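Local atomic coordinates of putative fructose-bisphosphate aldolase (Coccidioides immitis, PDB entry 3PM6), a protein that is a putative member of the class II fructose-bisphosphate aldolase family, folds as a TIM barrel and binds a zinc ion. Residues 146-158 with 167-180. Numbering follows the deposited sequence.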
loop_
_atom_site.group_PDB
_atom_site.type_symbol
_atom_site.label_atom_id
_atom_site.label_comp_id
_atom_site.label_asym_id
_atom_site.label_seq_id
_atom_site.Cartn_x
_atom_site.Cartn_y
_atom_site.Cartn_z
ATOM N N ALA A 146 1.628 0.764 22.785
ATOM C CA ALA A 146 2.718 1.499 23.394
ATOM C C ALA A 146 2.748 2.964 22.888
ATOM O O ALA A 146 2.162 3.280 21.848
ATOM C CB ALA A 146 4.026 0.807 23.072
ATOM N N THR A 147 3.405 3.861 23.614
ATOM C CA THR A 147 3.299 5.297 23.303
ATOM C C THR A 147 4.606 6.044 23.445
ATOM O O THR A 147 5.465 5.667 24.228
ATOM C CB THR A 147 2.252 6.049 24.163
ATOM O OG1 THR A 147 2.610 5.958 25.526
ATOM C CG2 THR A 147 0.860 5.507 23.986
ATOM N N GLU A 148 4.730 7.104 22.674
ATOM C CA GLU A 148 5.909 7.971 22.682
ATOM C C GLU A 148 5.331 9.344 22.859
ATOM O O GLU A 148 4.277 9.623 22.310
ATOM C CB GLU A 148 6.628 7.869 21.338
ATOM C CG GLU A 148 7.772 8.850 21.105
ATOM C CD GLU A 148 8.409 8.671 19.726
ATOM O OE1 GLU A 148 8.572 7.508 19.271
ATOM O OE2 GLU A 148 8.736 9.696 19.086
ATOM N N ALA A 149 6.025 10.196 23.607
ATOM C CA ALA A 149 5.626 11.567 23.799
ATOM C C ALA A 149 6.826 12.480 23.677
ATOM O O ALA A 149 7.975 12.020 23.695
ATOM C CB ALA A 149 4.952 11.735 25.154
ATOM N N GLU A 150 6.544 13.764 23.489
ATOM C CA GLU A 150 7.594 14.777 23.301
ATOM C C GLU A 150 7.625 15.802 24.434
ATOM O O GLU A 150 6.826 16.761 24.460
ATOM C CB GLU A 150 7.390 15.503 21.977
ATOM C CG GLU A 150 8.490 16.498 21.628
ATOM C CD GLU A 150 8.352 16.997 20.180
ATOM O OE1 GLU A 150 8.148 16.177 19.271
ATOM O OE2 GLU A 150 8.479 18.201 19.953
ATOM N N PRO A 151 8.578 15.650 25.358
ATOM C CA PRO A 151 8.643 16.569 26.508
ATOM C C PRO A 151 9.368 17.834 26.106
ATOM O O PRO A 151 10.408 18.171 26.685
ATOM C CB PRO A 151 9.472 15.789 27.526
ATOM C CG PRO A 151 10.317 14.878 26.716
ATOM C CD PRO A 151 9.674 14.673 25.371
ATOM N N GLY A 152 8.824 18.540 25.125
ATOM C CA GLY A 152 9.451 19.790 24.667
ATOM C C GLY A 152 8.791 20.149 23.368
ATOM O O GLY A 152 7.687 19.673 23.117
ATOM N N ARG A 153 9.437 20.986 22.561
ATOM C CA ARG A 153 8.936 21.322 21.226
ATOM C C ARG A 153 10.076 21.435 20.210
ATOM O O ARG A 153 10.816 22.425 20.197
ATOM C CB ARG A 153 8.137 22.626 21.231
ATOM C CG ARG A 153 7.321 22.820 19.937
ATOM C CD ARG A 153 6.582 24.157 19.988
ATOM N NE ARG A 153 5.631 24.116 21.100
ATOM C CZ ARG A 153 5.399 25.121 21.941
ATOM N NH1 ARG A 153 6.054 26.285 21.819
ATOM N NH2 ARG A 153 4.494 24.957 22.905
ATOM N N ILE A 154 10.194 20.393 19.387
ATOM C CA ILE A 154 11.016 20.397 18.200
ATOM C C ILE A 154 10.372 21.321 17.171
ATOM O O ILE A 154 9.146 21.278 16.929
ATOM C CB ILE A 154 11.234 18.928 17.660
ATOM C CG1 ILE A 154 11.916 18.072 18.738
ATOM C CG2 ILE A 154 12.115 18.941 16.409
ATOM C CD1 ILE A 154 11.842 16.554 18.499
ATOM N N GLU A 155 11.185 22.187 16.578
ATOM C CA GLU A 155 10.690 23.110 15.572
ATOM C C GLU A 155 10.725 22.510 14.182
ATOM O O GLU A 155 11.481 21.586 13.906
ATOM C CB GLU A 155 11.521 24.394 15.595
ATOM C CG GLU A 155 11.336 25.189 16.887
ATOM C CD GLU A 155 12.083 26.513 16.868
ATOM O OE1 GLU A 155 13.228 26.543 17.367
ATOM O OE2 GLU A 155 11.525 27.513 16.355
ATOM N N GLY A 156 9.923 23.057 13.290
ATOM C CA GLY A 156 10.006 22.668 11.870
ATOM C C GLY A 156 8.822 21.808 11.440
ATOM O O GLY A 156 8.007 21.375 12.256
ATOM N N GLY A 157 8.736 21.601 10.132
ATOM C CA GLY A 157 7.668 20.801 9.561
ATOM C C GLY A 157 8.273 19.852 8.544
ATOM O O GLY A 157 9.430 20.029 8.115
ATOM N N GLU A 158 7.483 18.854 8.171
ATOM C CA GLU A 158 7.793 17.951 7.043
ATOM C C GLU A 158 6.464 17.659 6.327
ATOM O O GLU A 158 5.412 18.051 6.814
ATOM C CB GLU A 158 8.524 16.670 7.546
ATOM C CG GLU A 158 9.864 17.022 8.289
ATOM C CD GLU A 158 10.658 15.827 8.811
ATOM O OE1 GLU A 158 10.123 14.723 8.715
ATOM O OE2 GLU A 158 11.812 15.990 9.318
ATOM N N LEU A 167 5.345 29.343 16.772
ATOM C CA LEU A 167 5.665 28.647 18.039
ATOM C C LEU A 167 7.162 28.666 18.276
ATOM O O LEU A 167 7.952 28.496 17.325
ATOM C CB LEU A 167 5.156 27.183 18.064
ATOM C CG LEU A 167 3.652 26.906 17.973
ATOM C CD1 LEU A 167 3.384 25.414 17.939
ATOM C CD2 LEU A 167 2.858 27.571 19.120
ATOM N N GLU A 168 7.545 28.850 19.535
ATOM C CA GLU A 168 8.970 28.853 19.925
ATOM C C GLU A 168 9.458 27.421 20.175
ATOM O O GLU A 168 8.686 26.536 20.558
ATOM C CB GLU A 168 9.189 29.667 21.213
ATOM C CG GLU A 168 9.048 31.189 21.076
ATOM C CD GLU A 168 9.128 31.896 22.440
ATOM O OE1 GLU A 168 9.723 31.316 23.384
ATOM O OE2 GLU A 168 8.581 33.024 22.569
ATOM N N GLY A 169 10.739 27.204 19.949
ATOM C CA GLY A 169 11.401 25.984 20.359
ATOM C C GLY A 169 11.387 25.888 21.866
ATOM O O GLY A 169 11.520 26.911 22.554
ATOM N N VAL A 170 11.139 24.680 22.360
ATOM C CA VAL A 170 11.275 24.357 23.794
ATOM C C VAL A 170 12.188 23.128 23.931
ATOM O O VAL A 170 11.804 21.987 23.584
ATOM C CB VAL A 170 9.915 24.104 24.536
ATOM C CG1 VAL A 170 10.145 23.805 26.048
ATOM C CG2 VAL A 170 8.948 25.280 24.389
ATOM N N LEU A 171 13.393 23.390 24.444
ATOM C CA LEU A 171 14.374 22.375 24.811
ATOM C C LEU A 171 13.988 21.525 26.009
ATOM O O LEU A 171 13.453 22.016 27.006
ATOM C CB LEU A 171 15.745 23.029 25.058
ATOM C CG LEU A 171 16.369 23.749 23.856
ATOM C CD1 LEU A 171 17.747 24.362 24.234
ATOM C CD2 LEU A 171 16.498 22.804 22.630
ATOM N N THR A 172 14.307 20.241 25.942
ATOM C CA THR A 172 13.864 19.321 26.986
ATOM C C THR A 172 14.806 19.330 28.183
ATOM O O THR A 172 16.009 19.228 28.012
ATOM C CB THR A 172 13.773 17.882 26.437
ATOM O OG1 THR A 172 12.764 17.818 25.411
ATOM C CG2 THR A 172 13.428 16.934 27.532
ATOM N N THR A 173 14.244 19.433 29.393
ATOM C CA THR A 173 15.021 19.310 30.617
ATOM C C THR A 173 14.779 17.948 31.233
ATOM O O THR A 173 13.771 17.302 30.932
ATOM C CB THR A 173 14.635 20.407 31.653
ATOM O OG1 THR A 173 13.230 20.305 31.969
ATOM C CG2 THR A 173 14.943 21.809 31.085
ATOM N N PRO A 174 15.701 17.495 32.112
ATOM C CA PRO A 174 15.413 16.303 32.907
ATOM C C PRO A 174 14.111 16.432 33.688
ATOM O O PRO A 174 13.395 15.452 33.823
ATOM C CB PRO A 174 16.610 16.223 33.885
ATOM C CG PRO A 174 17.699 16.863 33.157
ATOM C CD PRO A 174 17.076 17.981 32.345
ATOM N N GLU A 175 13.801 17.627 34.188
ATOM C CA GLU A 175 12.605 17.763 35.019
ATOM C C GLU A 175 11.317 17.580 34.189
ATOM O O GLU A 175 10.421 16.833 34.607
ATOM C CB GLU A 175 12.604 19.058 35.858
ATOM N N GLU A 176 11.235 18.199 33.007
ATOM C CA GLU A 176 10.038 18.003 32.158
ATOM C C GLU A 176 9.979 16.524 31.738
ATOM O O GLU A 176 8.901 15.935 31.719
ATOM C CB GLU A 176 9.933 18.992 30.969
ATOM C CG GLU A 176 8.714 18.739 29.984
ATOM C CD GLU A 176 8.478 19.842 28.945
ATOM O OE1 GLU A 176 9.266 20.806 28.887
ATOM O OE2 GLU A 176 7.480 19.763 28.183
ATOM N N SER A 177 11.140 15.911 31.495
ATOM C CA SER A 177 11.214 14.474 31.165
ATOM C C SER A 177 10.603 13.598 32.251
ATOM O O SER A 177 9.752 12.742 31.962
ATOM C CB SER A 177 12.653 14.049 30.915
ATOM O OG SER A 177 13.195 14.722 29.799
ATOM N N GLU A 178 11.047 13.820 33.492
ATOM C CA GLU A 178 10.466 13.198 34.696
ATOM C C GLU A 178 8.961 13.399 34.779
ATOM O O GLU A 178 8.239 12.436 35.006
ATOM C CB GLU A 178 11.127 13.764 35.973
ATOM C CG GLU A 178 12.455 13.094 36.364
ATOM C CD GLU A 178 13.332 13.974 37.259
ATOM O OE1 GLU A 178 12.758 14.824 37.995
ATOM O OE2 GLU A 178 14.591 13.829 37.216
ATOM N N GLU A 179 8.491 14.637 34.593
ATOM C CA GLU A 179 7.038 14.893 34.546
ATOM C C GLU A 179 6.361 13.980 33.515
ATOM O O GLU A 179 5.305 13.418 33.794
ATOM C CB GLU A 179 6.669 16.385 34.281
ATOM C CG GLU A 179 7.475 17.443 35.123
ATOM C CD GLU A 179 7.086 18.939 34.853
ATOM O OE1 GLU A 179 7.974 19.822 34.579
ATOM O OE2 GLU A 179 5.872 19.222 34.965
ATOM N N PHE A 180 6.967 13.808 32.339
ATOM C CA PHE A 180 6.338 12.981 31.295
ATOM C C PHE A 180 6.372 11.474 31.593
ATOM O O PHE A 180 5.424 10.746 31.249
ATOM C CB PHE A 180 6.857 13.313 29.900
ATOM C CG PHE A 180 6.133 14.450 29.260
ATOM C CD1 PHE A 180 5.060 14.209 28.424
ATOM C CD2 PHE A 180 6.513 15.767 29.506
ATOM C CE1 PHE A 180 4.379 15.252 27.858
ATOM C CE2 PHE A 180 5.831 16.817 28.933
ATOM C CZ PHE A 180 4.772 16.568 28.105
HETATM O O HOH W 1 9.211 27.333 15.287
#
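Pro151 packs over one face of the Phe180 ring in one beta-alpha-beta unit of the TIM barrel, where the chain leaving strand 146-149 runs alongside helix 174-181 and the loop that leads into it. Pro151 CA lies 4.0 Å from the centroid of the Phe180 ring in a CH-pi contact, and Pro151 CB touches Phe180 CD2 at 3.6 Å; proline suits this place because its compact ring offers CA and CB to the aromatic face and its fixed phi fits the turn, with Leu188 of the next strand touching both residues. Centred on Pro151, an inverse gamma turn presents its carbonyl to Thr172. Thr172 OG1 donates to Pro151 O over 2.7 Å from above the carbonyl plane, and itself accepts from Ala191 N, while the methyl CG2 rests on proline CG.

Farther along, Arg153 and Val170 form a single antiparallel hydrogen-bonded bridge, with Arg153 N to Val170 O 2.8 Å and nearly straight. Arg153 points its CG away from the backbone N (chi1 -166°), and the chain then bends at chi3 and crosses Leu167 at about a right angle. Leu167 CD1 and Val170 CG2 flank opposite faces of the guanidinium. Three backbone carbonyls make arginine the apt residue here: NE goes to Ser122 O, NH2 to Phe124 O, and Arg153 NH1 reaches a lone pair of Glu168 O, in the carbonyl plane, at 2.9 Å, with that oxygen tilted 21° from the guanidinium plane.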